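Mycobacterial cidal antitoxin MbcA (Mycobacterium tuberculosis, PDB 6FKG) neutralises its cognate toxin MbcT, an NAD+ phosphorylase, by blocking access to the toxin active site. Local coordinates at residues 86-90 with 91-95. Sequence-based numbering, arbitrary orientation.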
loop_
_atom_site.group_PDB
_atom_site.type_symbol
_atom_site.label_atom_id
_atom_site.label_comp_id
_atom_site.label_asym_id
_atom_site.label_seq_id
_atom_site.Cartn_x
_atom_site.Cartn_y
_atom_site.Cartn_z
ATOM N N GLU C 86 6.835 -21.572 12.434
ATOM C CA GLU C 86 7.652 -20.507 13.021
ATOM C C GLU C 86 7.245 -20.231 14.477
ATOM O O GLU C 86 7.189 -19.083 14.926
ATOM C CB GLU C 86 7.555 -19.233 12.169
ATOM C CG GLU C 86 8.027 -19.411 10.713
ATOM C CD GLU C 86 7.035 -20.185 9.847
ATOM O OE1 GLU C 86 5.829 -19.865 9.896
ATOM O OE2 GLU C 86 7.455 -21.119 9.128
ATOM N N HIS C 87 6.958 -21.307 15.203
ATOM C CA HIS C 87 6.668 -21.250 16.633
ATOM C C HIS C 87 5.391 -20.477 16.924
ATOM O O HIS C 87 5.270 -19.851 17.967
ATOM C CB HIS C 87 7.853 -20.642 17.401
ATOM C CG HIS C 87 9.157 -21.321 17.117
ATOM N ND1 HIS C 87 9.462 -22.575 17.599
ATOM C CD2 HIS C 87 10.225 -20.930 16.380
ATOM C CE1 HIS C 87 10.667 -22.923 17.184
ATOM N NE2 HIS C 87 11.153 -21.940 16.446
ATOM N N ARG C 88 4.440 -20.523 15.991
ATOM C CA ARG C 88 3.129 -19.924 16.202
ATOM C C ARG C 88 2.092 -21.013 16.471
ATOM O O ARG C 88 2.299 -22.171 16.129
ATOM C CB ARG C 88 2.722 -19.076 14.986
ATOM C CG ARG C 88 3.588 -17.835 14.788
ATOM C CD ARG C 88 3.219 -17.105 13.495
ATOM N NE ARG C 88 3.522 -17.930 12.327
ATOM C CZ ARG C 88 2.947 -17.788 11.135
ATOM N NH1 ARG C 88 2.026 -16.850 10.941
ATOM N NH2 ARG C 88 3.292 -18.592 10.133
ATOM N N LYS C 89 0.987 -20.641 17.110
ATOM C CA LYS C 89 -0.105 -21.574 17.378
ATOM C C LYS C 89 -1.024 -21.671 16.163
ATOM O O LYS C 89 -1.406 -20.638 15.607
ATOM C CB LYS C 89 -0.927 -21.120 18.583
ATOM C CG LYS C 89 -0.158 -21.003 19.904
ATOM C CD LYS C 89 -1.009 -20.294 20.940
ATOM C CE LYS C 89 -0.183 -19.930 22.166
ATOM N NZ LYS C 89 -0.998 -19.304 23.241
ATOM N N PRO C 90 -1.402 -22.900 15.762
ATOM C CA PRO C 90 -2.379 -23.031 14.662
ATOM C C PRO C 90 -3.657 -22.199 14.865
ATOM O O PRO C 90 -4.164 -21.622 13.896
ATOM C CB PRO C 90 -2.704 -24.532 14.661
ATOM C CG PRO C 90 -1.420 -25.179 15.201
ATOM C CD PRO C 90 -0.863 -24.208 16.198
ATOM N N ALA C 91 -4.166 -22.134 16.094
ATOM C CA ALA C 91 -5.366 -21.339 16.370
ATOM C C ALA C 91 -5.167 -19.855 16.044
ATOM O O ALA C 91 -6.090 -19.194 15.568
ATOM C CB ALA C 91 -5.797 -21.504 17.829
ATOM N N ASP C 92 -3.972 -19.332 16.295
ATOM C CA ASP C 92 -3.670 -17.945 15.978
ATOM C C ASP C 92 -3.550 -17.746 14.457
ATOM O O ASP C 92 -3.979 -16.723 13.932
ATOM C CB ASP C 92 -2.391 -17.486 16.684
ATOM C CG ASP C 92 -2.547 -17.427 18.212
ATOM O OD1 ASP C 92 -3.694 -17.435 18.719
ATOM O OD2 ASP C 92 -1.515 -17.377 18.906
ATOM N N LEU C 93 -3.000 -18.723 13.741
ATOM C CA LEU C 93 -3.004 -18.624 12.277
ATOM C C LEU C 93 -4.431 -18.577 11.744
ATOM O O LEU C 93 -4.749 -17.793 10.832
ATOM C CB LEU C 93 -2.241 -19.792 11.634
ATOM C CG LEU C 93 -0.758 -19.494 11.362
ATOM C CD1 LEU C 93 0.020 -19.436 12.673
ATOM C CD2 LEU C 93 -0.152 -20.523 10.406
ATOM N N VAL C 94 -5.299 -19.408 12.313
ATOM C CA VAL C 94 -6.681 -19.436 11.840
ATOM C C VAL C 94 -7.317 -18.085 12.141
ATOM O O VAL C 94 -7.952 -17.488 11.273
ATOM C CB VAL C 94 -7.498 -20.581 12.480
ATOM C CG1 VAL C 94 -8.965 -20.457 12.116
ATOM C CG2 VAL C 94 -6.954 -21.950 12.022
ATOM N N ARG C 95 -7.124 -17.597 13.365
ATOM C CA ARG C 95 -7.636 -16.281 13.756
ATOM C C ARG C 95 -7.221 -15.198 12.762
ATOM O O ARG C 95 -8.026 -14.339 12.370
ATOM C CB ARG C 95 -7.134 -15.920 15.152
ATOM C CG ARG C 95 -7.663 -14.600 15.691
ATOM C CD ARG C 95 -6.848 -14.183 16.909
ATOM N NE ARG C 95 -5.434 -14.041 16.561
ATOM C CZ ARG C 95 -4.449 -14.050 17.450
ATOM N NH1 ARG C 95 -4.725 -14.185 18.741
ATOM N NH2 ARG C 95 -3.191 -13.921 17.050
HETATM O O HOH W 1 0.784 -17.851 17.734
#
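The N-terminal end of the short helix 90-95 is built by Lys89 at the N-cap and Pro90 in the first turn, with Leu93 packed against Arg88 and Asp92 running alongside Lys89. Lys89 O accepts the first helical bond from Leu93 N (3.1 Å, N-H...O angle 159°) and a weak, bent one from Asp92 N. Pro90 suits the first helical position because a backbone N-H there would have no partner within the helix, and its ring holds phi near the helical value; its carbonyl O receives Val94 N at 2.9 Å. The lysine side chain carries no acceptor to cap the first backbone N-H groups. Instead a water accepts from Lys89 N and donates to Asp92 OD2 at 2.6 Å. Asp92 is the helix's third residue, where its negative charge would be expected to interact favourably with the positive end of the helix dipole; OD2 lies 3.6 Å from CD of the extended Lys89 chain, with the ammonium farther off.

This helix start lies in the C-terminal toxin-binding domain of the Xre/MbcA/ParS antitoxins, where a loop leaves helix 71-78 and turns into helix 90-95. Just before the cap, Arg88 bends at chi3 (-65°), which brings its guanidinium over Leu93. The leucine methyl CD1 sits 3.6 Å above one face, offset toward the rim, and also meets Arg88 CB at 3.6 Å. NH2 bonds to Glu86 OE1 (2.8 Å, tilted 22° from the guanidinium plane), NH1 forms a salt bridge with Glu98, and NE donates a hydrogen bond to Leu85 O, which should limit the group's rotation.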